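Long-range contacts in galactan 1,3-beta-galactosidase (Phanerochaete chrysosporium, PDB 7BYT), which probably hydrolyses beta-1,3-galactosidic bonds in galactans, and holds galactose and a calcium ion in a separate carbohydrate-binding module: residues Tyr366-Val371 with Gln414-Ala419; Gly316-Leu321 with Lys330-Leu335; Ser324-Gly329 with Asp420-Ile425; Thr342-Gln347 with Glu405-Phe410. One frame throughout, in Å; residues are numbered along the deposited sequence.

Contact 1 of 4, residues Tyr366-Val371 with Gln414-Ala419. With NAG (2-acetamido-2-deoxy-beta-D-glucopyranose), chain B; GAL (beta-D-galactopyranose), chain G.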
# COMPACT_ATOMS: atom_id res chain seq x y z
N TYR A 366 -2.24 17.49 -4.73
CA TYR A 366 -1.40 17.61 -3.54
C TYR A 366 -1.19 19.07 -3.18
O TYR A 366 -1.10 19.94 -4.05
CB TYR A 366 -0.03 17.00 -3.82
CG TYR A 366 0.06 15.49 -3.74
CD1 TYR A 366 -1.01 14.68 -4.09
CD2 TYR A 366 1.24 14.88 -3.33
CE1 TYR A 366 -0.91 13.29 -4.02
CE2 TYR A 366 1.35 13.51 -3.25
CZ TYR A 366 0.28 12.72 -3.60
OH TYR A 366 0.40 11.36 -3.53
N ARG A 367 -1.11 19.33 -1.89
CA ARG A 367 -0.51 20.54 -1.37
C ARG A 367 0.85 20.16 -0.78
O ARG A 367 1.33 19.04 -0.95
CB ARG A 367 -1.45 21.19 -0.35
CG ARG A 367 -2.75 21.73 -0.95
CD ARG A 367 -3.55 22.47 0.10
NE ARG A 367 -4.82 22.95 -0.44
CZ ARG A 367 -5.57 23.89 0.14
NH1 ARG A 367 -5.18 24.46 1.28
NH2 ARG A 367 -6.71 24.26 -0.42
N ASN A 368 1.48 21.09 -0.09
CA ASN A 368 2.71 20.79 0.63
C ASN A 368 2.89 21.88 1.67
O ASN A 368 2.24 22.92 1.61
CB ASN A 368 3.93 20.71 -0.30
CG ASN A 368 3.86 21.74 -1.37
OD1 ASN A 368 3.94 22.94 -1.10
ND2 ASN A 368 3.66 21.30 -2.60
N VAL A 369 3.81 21.64 2.60
CA VAL A 369 4.06 22.58 3.69
C VAL A 369 5.55 22.66 3.96
O VAL A 369 6.24 21.64 3.98
CB VAL A 369 3.26 22.22 4.96
CG1 VAL A 369 3.71 20.89 5.59
CG2 VAL A 369 3.31 23.37 5.97
N THR A 370 6.05 23.87 4.17
CA THR A 370 7.43 24.03 4.60
C THR A 370 7.54 23.79 6.10
O THR A 370 6.63 24.12 6.87
CB THR A 370 7.96 25.42 4.28
OG1 THR A 370 7.19 26.39 5.00
CG2 THR A 370 7.88 25.71 2.79
N VAL A 371 8.66 23.21 6.51
CA VAL A 371 8.90 22.87 7.91
C VAL A 371 10.32 23.30 8.27
O VAL A 371 11.27 22.94 7.58
CB VAL A 371 8.74 21.35 8.16
CG1 VAL A 371 8.95 21.03 9.63
CG2 VAL A 371 7.36 20.87 7.70
N GLN A 414 6.35 29.93 1.70
CA GLN A 414 5.70 29.34 0.54
C GLN A 414 4.57 30.23 0.05
O GLN A 414 3.78 30.77 0.84
CB GLN A 414 5.19 27.94 0.85
CG GLN A 414 4.16 27.85 1.96
CD GLN A 414 3.78 26.42 2.26
OE1 GLN A 414 4.17 25.86 3.28
NE2 GLN A 414 2.99 25.82 1.37
N SER A 415 4.48 30.38 -1.27
CA SER A 415 3.44 31.22 -1.86
C SER A 415 2.11 30.49 -1.98
O SER A 415 1.07 31.14 -2.02
CB SER A 415 3.87 31.74 -3.24
OG SER A 415 4.17 30.68 -4.11
N ASN A 416 2.13 29.16 -2.01
CA ASN A 416 0.91 28.37 -2.10
C ASN A 416 0.37 28.09 -0.70
O ASN A 416 1.09 28.12 0.30
CB ASN A 416 1.20 27.04 -2.80
CG ASN A 416 2.26 26.21 -2.10
OD1 ASN A 416 3.38 26.68 -1.86
ND2 ASN A 416 1.93 24.96 -1.76
N TYR A 417 -0.93 27.83 -0.64
CA TYR A 417 -1.54 27.38 0.61
C TYR A 417 -1.16 25.94 0.91
O TYR A 417 -1.25 25.06 0.04
CB TYR A 417 -3.06 27.51 0.55
CG TYR A 417 -3.55 28.93 0.70
CD1 TYR A 417 -3.42 29.61 1.90
CD2 TYR A 417 -4.14 29.60 -0.36
CE1 TYR A 417 -3.87 30.92 2.05
CE2 TYR A 417 -4.60 30.90 -0.23
CZ TYR A 417 -4.45 31.56 0.97
OH TYR A 417 -4.90 32.86 1.10
N ALA A 418 -0.69 25.72 2.13
CA ALA A 418 -0.47 24.38 2.64
C ALA A 418 -1.81 23.75 3.01
O ALA A 418 -2.86 24.40 2.98
CB ALA A 418 0.41 24.46 3.89
N ALA A 419 -1.76 22.47 3.37
CA ALA A 419 -2.96 21.85 3.92
C ALA A 419 -3.26 22.41 5.31
O ALA A 419 -2.43 23.07 5.94
CB ALA A 419 -2.81 20.34 3.97
C1 NAG B . 3.46 22.22 -3.68
C2 NAG B . 3.99 21.72 -5.01
C3 NAG B . 3.57 22.67 -6.14
C4 NAG B . 2.06 22.89 -6.11
C5 NAG B . 1.61 23.31 -4.71
C6 NAG B . 0.11 23.39 -4.56
C7 NAG B . 6.07 20.43 -5.21
C8 NAG B . 7.56 20.46 -5.10
N2 NAG B . 5.44 21.59 -4.97
O3 NAG B . 3.95 22.09 -7.38
O4 NAG B . 1.69 23.95 -6.99
O5 NAG B . 2.06 22.34 -3.75
O6 NAG B . -0.25 23.75 -3.23
O7 NAG B . 5.46 19.41 -5.54
C1 GAL G . -9.23 25.56 2.04
C2 GAL G . -8.57 25.48 3.41
C3 GAL G . -8.14 26.88 3.90
C4 GAL G . -7.24 27.55 2.86
C5 GAL G . -7.99 27.53 1.53
C6 GAL G . -7.19 28.07 0.36
O1 GAL G . -9.49 24.25 1.56
O2 GAL G . -9.48 24.94 4.36
O3 GAL G . -7.42 26.80 5.14
O4 GAL G . -5.99 26.83 2.69
O5 GAL G . -8.35 26.19 1.16
O6 GAL G . -8.05 28.32 -0.76
O HOH W 1 5.60 25.12 -1.56
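R367 runs alongside Y417 and A418 into the galactose site of a CBM6-like beta-sandwich module, where loop 414-419 crosses strand 367-373. Its chain is extended from CG to NE and sets the guanidinium between loop backbone and sugar. R367 NH1 is shared at the edge of the group, donating to A418 O (2.9 Å) and to O4 of the galactose, while NH2 donates to the ring oxygen O5 of the sugar at 3.0 Å. NE forms a salt bridge with D363, which adds to the hold on the group's rotation. With an alanine here, the galactose O4 and O5 would probably lose these donors and D363 its countercharge. Y417 places one ring face against C6 of the same sugar. Further along, the Q414 amide stands in for a neighbouring strand: OE1 accepts T370 N at 2.9 Å, and NE2 donates almost straight (173°) to N368 O at 3.0 Å, from above the carbonyl plane. A418 adds a CA-H...O contact to that same N368 O, and its CB packs on V369 CG2. N368 is glycosylated, its ND2 bonded to C1 of an N-acetylglucosamine. N416 spans protein and glycan, its amide turned 63° from that of N368: ND2 donates to N368 OD1 at 2.9 Å and to the glycan O6, also at 2.9 Å.

Contact 2 of 4, residues Gly316-Leu321 with Lys330-Leu335. With CA (calcium ion), chain E; GAL (beta-D-galactopyranose), chain G; ACY (acetic acid), chain I.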
# COMPACT_ATOMS: atom_id res chain seq x y z
N GLY A 316 1.15 35.76 11.02
CA GLY A 316 0.62 36.16 9.73
C GLY A 316 -0.87 35.86 9.63
O GLY A 316 -1.63 36.07 10.58
N SER A 317 -1.28 35.34 8.47
CA SER A 317 -2.69 35.26 8.10
C SER A 317 -3.31 33.89 8.37
O SER A 317 -4.38 33.59 7.83
CB SER A 317 -2.86 35.63 6.63
OG SER A 317 -1.79 35.13 5.85
N SER A 318 -2.67 33.04 9.16
CA SER A 318 -3.28 31.75 9.45
C SER A 318 -4.45 31.90 10.42
O SER A 318 -4.55 32.88 11.17
CB SER A 318 -2.24 30.78 10.01
OG SER A 318 -1.64 31.32 11.19
N THR A 319 -5.35 30.92 10.39
CA THR A 319 -6.61 31.00 11.13
C THR A 319 -6.84 29.72 11.92
O THR A 319 -6.13 28.72 11.76
CB THR A 319 -7.79 31.16 10.18
OG1 THR A 319 -7.85 30.01 9.32
CG2 THR A 319 -7.65 32.41 9.32
N ILE A 320 -7.86 29.75 12.78
CA ILE A 320 -8.32 28.56 13.49
C ILE A 320 -9.58 28.05 12.80
O ILE A 320 -10.56 28.79 12.65
CB ILE A 320 -8.58 28.84 14.97
CG1 ILE A 320 -7.30 29.27 15.69
CG2 ILE A 320 -9.21 27.61 15.65
CD1 ILE A 320 -6.19 28.27 15.57
N LEU A 321 -9.55 26.79 12.37
CA LEU A 321 -10.69 26.11 11.78
C LEU A 321 -11.32 25.19 12.81
O LEU A 321 -10.61 24.61 13.64
CB LEU A 321 -10.25 25.23 10.60
CG LEU A 321 -9.52 25.92 9.46
CD1 LEU A 321 -9.08 24.92 8.40
CD2 LEU A 321 -10.43 26.97 8.86
N LYS A 330 -10.37 21.15 16.23
CA LYS A 330 -9.80 22.36 15.65
C LYS A 330 -8.55 22.02 14.84
O LYS A 330 -7.89 21.00 15.07
CB LYS A 330 -9.47 23.40 16.73
CG LYS A 330 -10.69 23.91 17.48
CD LYS A 330 -10.32 25.04 18.43
CE LYS A 330 -11.56 25.58 19.14
NZ LYS A 330 -12.80 25.39 18.33
N ALA A 331 -8.24 22.91 13.90
CA ALA A 331 -7.05 22.81 13.07
C ALA A 331 -6.62 24.23 12.74
O ALA A 331 -7.34 25.19 13.01
CB ALA A 331 -7.32 22.02 11.79
N VAL A 332 -5.44 24.37 12.15
CA VAL A 332 -4.96 25.67 11.70
C VAL A 332 -5.10 25.73 10.19
O VAL A 332 -4.59 24.86 9.48
CB VAL A 332 -3.50 25.92 12.14
CG1 VAL A 332 -3.00 27.25 11.56
CG2 VAL A 332 -3.42 25.94 13.67
N GLY A 333 -5.81 26.76 9.71
CA GLY A 333 -6.06 26.96 8.31
C GLY A 333 -5.30 28.16 7.77
O GLY A 333 -4.60 28.87 8.48
N TYR A 334 -5.46 28.38 6.46
CA TYR A 334 -4.76 29.46 5.77
C TYR A 334 -3.26 29.47 6.10
O TYR A 334 -2.65 30.51 6.38
CB TYR A 334 -5.46 30.81 5.97
CG TYR A 334 -6.73 30.86 5.15
CD1 TYR A 334 -7.91 30.28 5.62
CD2 TYR A 334 -6.73 31.39 3.87
CE1 TYR A 334 -9.06 30.27 4.85
CE2 TYR A 334 -7.88 31.39 3.10
CZ TYR A 334 -9.03 30.83 3.59
OH TYR A 334 -10.17 30.84 2.81
N LEU A 335 -2.67 28.27 6.09
CA LEU A 335 -1.24 28.11 6.26
C LEU A 335 -0.55 28.24 4.91
O LEU A 335 -1.11 27.87 3.87
CB LEU A 335 -0.92 26.74 6.87
CG LEU A 335 -1.16 26.65 8.37
CD1 LEU A 335 -0.99 25.20 8.80
CD2 LEU A 335 -0.18 27.55 9.13
CA CA E . -6.29 19.75 16.27
C1 GAL G . -9.23 25.56 2.04
C2 GAL G . -8.57 25.48 3.41
C3 GAL G . -8.14 26.88 3.90
C4 GAL G . -7.24 27.55 2.86
C5 GAL G . -7.99 27.53 1.53
C6 GAL G . -7.19 28.07 0.36
O1 GAL G . -9.49 24.25 1.56
O2 GAL G . -9.48 24.94 4.36
O3 GAL G . -7.42 26.80 5.14
O4 GAL G . -5.99 26.83 2.69
O5 GAL G . -8.35 26.19 1.16
O6 GAL G . -8.05 28.32 -0.76
C ACY I . 1.37 38.20 13.11
O ACY I . 2.12 37.27 13.59
OXT ACY I . 0.94 38.26 11.98
CH3 ACY I . 1.08 39.26 14.10
O HOH W 2 -2.35 32.74 4.79
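The beta hairpin of strands 319-322 and 330-333 contributes to the galactose site at one end and to the calcium site at the other. Its strands are antiparallel, the short axes 4.4 Å apart at 143°. T319 with G333 and L321 with A331 are hydrogen-bonded pairs with two backbone bonds each, and I320 with V332 is the non-hydrogen-bonded pair between them. L321 folds over G333, CD1 lying 3.6 Å from G333 CA; a CB on this glycine would run into L321 CG, so the close packing depends on the bare backbone. On the opposite face of the hairpin I320 meets two neighbours across the strand: CG2 lies against the aliphatic CD of K330 (3.9 Å) and CD1 against V332 CG2 (4.1 Å). The backbone of Y334 turns into a left-handed conformation just after the strand. With CG beside its own N (chi1 -73°), the Y334 ring comes under the galactose, whose C4 sits 3.7 Å above the ring plane and over its centre. T319 OG1 lies at the ring edge, near the plane, 3.7 Å from Y334 CD1, and Y417 meets the same ring at a steep angle. Y334 N donates to galactose O3 at 2.8 Å, so backbone and ring both address the sugar. At the far end K330 O binds the calcium at 2.4 Å. An aromatic face under a sugar, joined to a hydrogen bond to its hydroxyl, is typical of carbohydrate-binding modules.

Contact 3 of 4, residues Ser324-Gly329 with Asp420-Ile425. With CA (calcium ion), chain E; GAL (beta-D-galactopyranose), chain G.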
# COMPACT_ATOMS: atom_id res chain seq x y z
N SER A 324 -15.42 18.55 13.04
CA SER A 324 -15.54 17.32 13.81
C SER A 324 -14.49 16.29 13.39
O SER A 324 -14.27 15.32 14.11
CB SER A 324 -16.92 16.69 13.61
OG SER A 324 -17.17 16.45 12.24
N GLY A 325 -13.87 16.47 12.23
CA GLY A 325 -12.88 15.52 11.79
C GLY A 325 -11.51 15.73 12.35
O GLY A 325 -10.61 14.93 12.10
N PHE A 326 -11.32 16.81 13.12
CA PHE A 326 -10.03 17.18 13.67
C PHE A 326 -9.91 16.72 15.11
O PHE A 326 -10.88 16.79 15.88
CB PHE A 326 -9.87 18.70 13.69
CG PHE A 326 -10.04 19.36 12.35
CD1 PHE A 326 -9.43 18.86 11.21
CD2 PHE A 326 -10.78 20.53 12.26
CE1 PHE A 326 -9.59 19.51 9.98
CE2 PHE A 326 -10.94 21.19 11.04
CZ PHE A 326 -10.35 20.67 9.90
N SER A 327 -8.70 16.29 15.49
CA SER A 327 -8.36 16.17 16.90
C SER A 327 -8.59 17.49 17.62
O SER A 327 -8.19 18.56 17.14
CB SER A 327 -6.90 15.76 17.05
OG SER A 327 -6.63 15.39 18.39
N GLY A 328 -9.24 17.41 18.78
CA GLY A 328 -9.58 18.63 19.49
C GLY A 328 -10.65 19.47 18.84
O GLY A 328 -10.96 20.55 19.35
N GLY A 329 -11.24 19.00 17.74
CA GLY A 329 -12.23 19.77 17.01
C GLY A 329 -11.69 20.98 16.29
O GLY A 329 -12.48 21.77 15.78
N ASP A 420 -4.46 22.12 5.79
CA ASP A 420 -4.86 22.54 7.12
C ASP A 420 -4.29 21.57 8.15
O ASP A 420 -4.49 20.36 8.06
CB ASP A 420 -6.39 22.54 7.21
CG ASP A 420 -7.02 23.49 6.21
OD1 ASP A 420 -6.42 24.55 5.93
OD2 ASP A 420 -8.13 23.17 5.72
N LEU A 421 -3.58 22.10 9.14
CA LEU A 421 -2.81 21.26 10.06
C LEU A 421 -3.62 21.01 11.32
O LEU A 421 -3.97 21.96 12.04
CB LEU A 421 -1.48 21.93 10.41
CG LEU A 421 -0.47 21.04 11.13
CD1 LEU A 421 -0.08 19.81 10.31
CD2 LEU A 421 0.76 21.86 11.52
N ASP A 422 -3.89 19.74 11.60
CA ASP A 422 -4.68 19.35 12.76
C ASP A 422 -3.79 19.20 13.99
O ASP A 422 -4.04 19.81 15.04
CB ASP A 422 -5.39 18.03 12.43
CG ASP A 422 -6.22 17.49 13.57
OD1 ASP A 422 -6.41 18.20 14.58
OD2 ASP A 422 -6.70 16.34 13.43
N LYS A 423 -2.75 18.39 13.86
CA LYS A 423 -1.83 18.11 14.96
C LYS A 423 -0.61 17.45 14.35
O LYS A 423 -0.60 17.09 13.17
CB LYS A 423 -2.49 17.18 16.00
CG LYS A 423 -2.77 15.75 15.51
CD LYS A 423 -3.14 14.88 16.69
CE LYS A 423 -3.16 13.41 16.38
NZ LYS A 423 -3.16 12.68 17.69
N ILE A 424 0.41 17.27 15.19
CA ILE A 424 1.55 16.44 14.83
C ILE A 424 1.73 15.41 15.93
O ILE A 424 1.31 15.59 17.08
CB ILE A 424 2.84 17.25 14.61
CG1 ILE A 424 3.35 17.85 15.93
CG2 ILE A 424 2.60 18.35 13.58
CD1 ILE A 424 4.71 18.56 15.79
N ILE A 425 2.35 14.29 15.57
CA ILE A 425 2.76 13.28 16.53
C ILE A 425 4.26 13.06 16.37
O ILE A 425 4.73 12.75 15.27
CB ILE A 425 2.00 11.95 16.38
CG1 ILE A 425 0.48 12.16 16.39
CG2 ILE A 425 2.40 11.01 17.52
CD1 ILE A 425 -0.30 10.84 16.36
CA CA E . -6.29 19.75 16.27
C1 GAL G . -9.23 25.56 2.04
C2 GAL G . -8.57 25.48 3.41
C3 GAL G . -8.14 26.88 3.90
C4 GAL G . -7.24 27.55 2.86
C5 GAL G . -7.99 27.53 1.53
C6 GAL G . -7.19 28.07 0.36
O1 GAL G . -9.49 24.25 1.56
O2 GAL G . -9.48 24.94 4.36
O3 GAL G . -7.42 26.80 5.14
O4 GAL G . -5.99 26.83 2.69
O5 GAL G . -8.35 26.19 1.16
O6 GAL G . -8.05 28.32 -0.76
O HOH W 3 -5.42 13.24 19.04
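S327 and D422 meet at a calcium ion and through a direct hydrogen bond. The D422 side chain leaves with CG anti to the backbone N (chi1 178°), which swings the carboxylate across to loop 324-329 and lets its two oxygens divide the work. D422 OD1 binds the calcium at 2.3 Å; its OD2 accepts S327 N at 2.9 Å on its syn lone pair, the side of OD1. D422 O is a second ligand from the same residue, at 2.6 Å, and S327 O binds the metal at 2.4 Å. The ion would be expected to keep the D422 carboxylate ionised. F326 brings CB to 3.6 Å from D422 OD1, and its side chain packs on A360 and A331. K423 has CG between its backbone N and carbonyl carbon (chi1 67°), and from there an extended chain that passes S327: CD lies 3.9 Å from S327 CB. A water accepts a hydrogen bond from K423 NZ and donates one to S327 OG, while NZ also bonds S306 and the ammonium makes a cation-pi contact with Y358. D420, two residues before D422, presents both carboxylate oxygens to the galactose, OD1 accepting O3 and OD2 accepting O2, each at 2.6 Å. E308, E310 and K330 O complete the calcium site. D422 and K423 form a classic beta bulge facing Y358, in strand 420-426, which lies between strands 305-308 and 353-360 of its sheet; loop 324-329 joins strands 319-322 and 330-333.

Contact 4 of 4, residues Thr342-Gln347 with Glu405-Phe410; sequences TINNVQ and ENSITF
T342-Q347 and E405-F410 run antiparallel as adjacent strands, their short axes 4.3 Å apart at 130°, and the register shifts by one residue midway. I343 and I408 form a hydrogen-bonded pair, with I343 N to I408 O at 2.8 Å and I408 N to I343 O at 2.9 Å. Beyond it N345 takes a positive phi (59°), and V346 N then bonds N406 O. At one end T342 and T409 sit side by side on the same face, and their OG1 atoms share a hydrogen bond of 2.7 Å. N406 is turned back to the opposing strand: CG lies beside its backbone N (chi1 -68°), and ND2 donates to V346 O at 3.0 Å, nearly along the C=O axis and in the plane of its amide. The same V346 O receives N406 N in a weak, bent bond. OD1 of that amide accepts N402 N and N374 ND2, so the buried group is used at both ends. With a leucine in its place, V346 O would probably lose its straighter bond, the one from ND2, and N402 N and N374 ND2 their acceptor. E405 bends at chi2 to bring its carboxylate beside N345, the flat groups of the two side chains nearly perpendicular. I343 CD1 comes 4.0 Å from F410 CE1, at an angle oblique to the ring. I343, V346 and F410 pack onto strand 420-426 of the other sheet, while strands 313-316 and 367-373 flank the pair within its own.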
# COMPACT_ATOMS: atom_id res chain seq x y z
N THR A 342 3.65 27.85 14.75
CA THR A 342 4.85 27.35 15.41
C THR A 342 4.43 26.51 16.60
O THR A 342 3.69 26.99 17.47
CB THR A 342 5.75 28.50 15.84
OG1 THR A 342 6.18 29.22 14.68
CG2 THR A 342 6.96 27.99 16.59
N ILE A 343 4.87 25.26 16.64
CA ILE A 343 4.61 24.37 17.76
C ILE A 343 5.85 24.36 18.63
O ILE A 343 6.95 24.04 18.16
CB ILE A 343 4.22 22.97 17.26
CG1 ILE A 343 2.93 23.05 16.43
CG2 ILE A 343 4.04 22.02 18.45
CD1 ILE A 343 2.38 21.71 15.99
N ASN A 344 5.69 24.75 19.89
CA ASN A 344 6.80 24.95 20.81
C ASN A 344 6.82 23.84 21.86
O ASN A 344 5.88 23.06 21.99
CB ASN A 344 6.68 26.31 21.50
CG ASN A 344 6.94 27.46 20.56
OD1 ASN A 344 8.02 27.58 19.99
ND2 ASN A 344 5.92 28.30 20.37
N ASN A 345 7.93 23.79 22.60
CA ASN A 345 8.08 22.87 23.72
C ASN A 345 7.92 21.41 23.29
O ASN A 345 7.30 20.60 23.98
CB ASN A 345 7.13 23.23 24.87
CG ASN A 345 7.48 24.56 25.50
OD1 ASN A 345 6.63 25.43 25.62
ND2 ASN A 345 8.74 24.71 25.90
N VAL A 346 8.47 21.08 22.13
CA VAL A 346 8.48 19.70 21.65
C VAL A 346 9.71 19.04 22.25
O VAL A 346 10.83 19.31 21.83
CB VAL A 346 8.48 19.64 20.12
CG1 VAL A 346 8.66 18.21 19.65
CG2 VAL A 346 7.18 20.21 19.57
N GLN A 347 9.51 18.19 23.25
CA GLN A 347 10.63 17.58 23.95
C GLN A 347 11.10 16.35 23.18
O GLN A 347 10.30 15.61 22.61
CB GLN A 347 10.21 17.20 25.37
CG GLN A 347 11.24 16.40 26.17
CD GLN A 347 12.52 17.17 26.46
OE1 GLN A 347 12.56 18.40 26.43
NE2 GLN A 347 13.59 16.43 26.77
N GLU A 405 14.34 20.81 24.31
CA GLU A 405 13.13 21.43 23.77
C GLU A 405 13.35 21.86 22.33
O GLU A 405 14.44 22.25 21.92
CB GLU A 405 12.68 22.61 24.63
CG GLU A 405 12.29 22.24 26.07
CD GLU A 405 11.00 21.44 26.18
OE1 GLU A 405 10.38 21.12 25.14
OE2 GLU A 405 10.58 21.13 27.31
N ASN A 406 12.28 21.76 21.55
CA ASN A 406 12.30 22.05 20.12
C ASN A 406 11.10 22.90 19.76
O ASN A 406 10.05 22.84 20.41
CB ASN A 406 12.23 20.77 19.29
CG ASN A 406 13.47 19.92 19.43
OD1 ASN A 406 14.39 20.04 18.63
ND2 ASN A 406 13.51 19.08 20.45
N SER A 407 11.27 23.69 18.71
CA SER A 407 10.21 24.47 18.11
C SER A 407 10.16 24.11 16.63
O SER A 407 11.21 23.94 16.00
CB SER A 407 10.56 25.97 18.25
OG SER A 407 9.54 26.81 17.75
N ILE A 408 8.95 23.94 16.10
CA ILE A 408 8.78 23.57 14.69
C ILE A 408 7.81 24.56 14.07
O ILE A 408 6.68 24.72 14.56
CB ILE A 408 8.27 22.13 14.53
CG1 ILE A 408 9.14 21.15 15.33
CG2 ILE A 408 8.26 21.76 13.07
CD1 ILE A 408 8.63 19.71 15.31
N THR A 409 8.24 25.24 13.01
CA THR A 409 7.41 26.24 12.33
C THR A 409 6.98 25.71 10.98
O THR A 409 7.79 25.15 10.23
CB THR A 409 8.15 27.57 12.18
OG1 THR A 409 8.37 28.13 13.48
CG2 THR A 409 7.30 28.55 11.39
N PHE A 410 5.69 25.87 10.67
CA PHE A 410 5.07 25.37 9.45
C PHE A 410 4.58 26.53 8.60
O PHE A 410 3.94 27.46 9.11
CB PHE A 410 3.86 24.50 9.79
CG PHE A 410 4.22 23.28 10.58
CD1 PHE A 410 4.30 23.33 11.97
CD2 PHE A 410 4.49 22.08 9.93
CE1 PHE A 410 4.65 22.20 12.70
CE2 PHE A 410 4.84 20.95 10.66
CZ PHE A 410 4.91 21.01 12.05

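Overall arrangement
All four contacts belong to one carbohydrate-binding beta-sandwich, and three of them surround its galactose: contact 1 gives R367, contact 2 Y334 and contact 3 D420. The centres of contacts 2 and 3 are about 11 Å apart; the two share the calcium and are tied by V332 N to L421 O at 2.8 Å. Contacts 1 and 2 (centres about 13 Å apart) join where A418 N meets L335 O, a probable hydrogen bond of 2.8 Å. Contact 4 belongs to the core: F410 packs on V369 and V371 of contact 1 and on L421 and I424 of contact 3, and the nearest atoms of the F410 side chain and the sugar are about 12 Å apart.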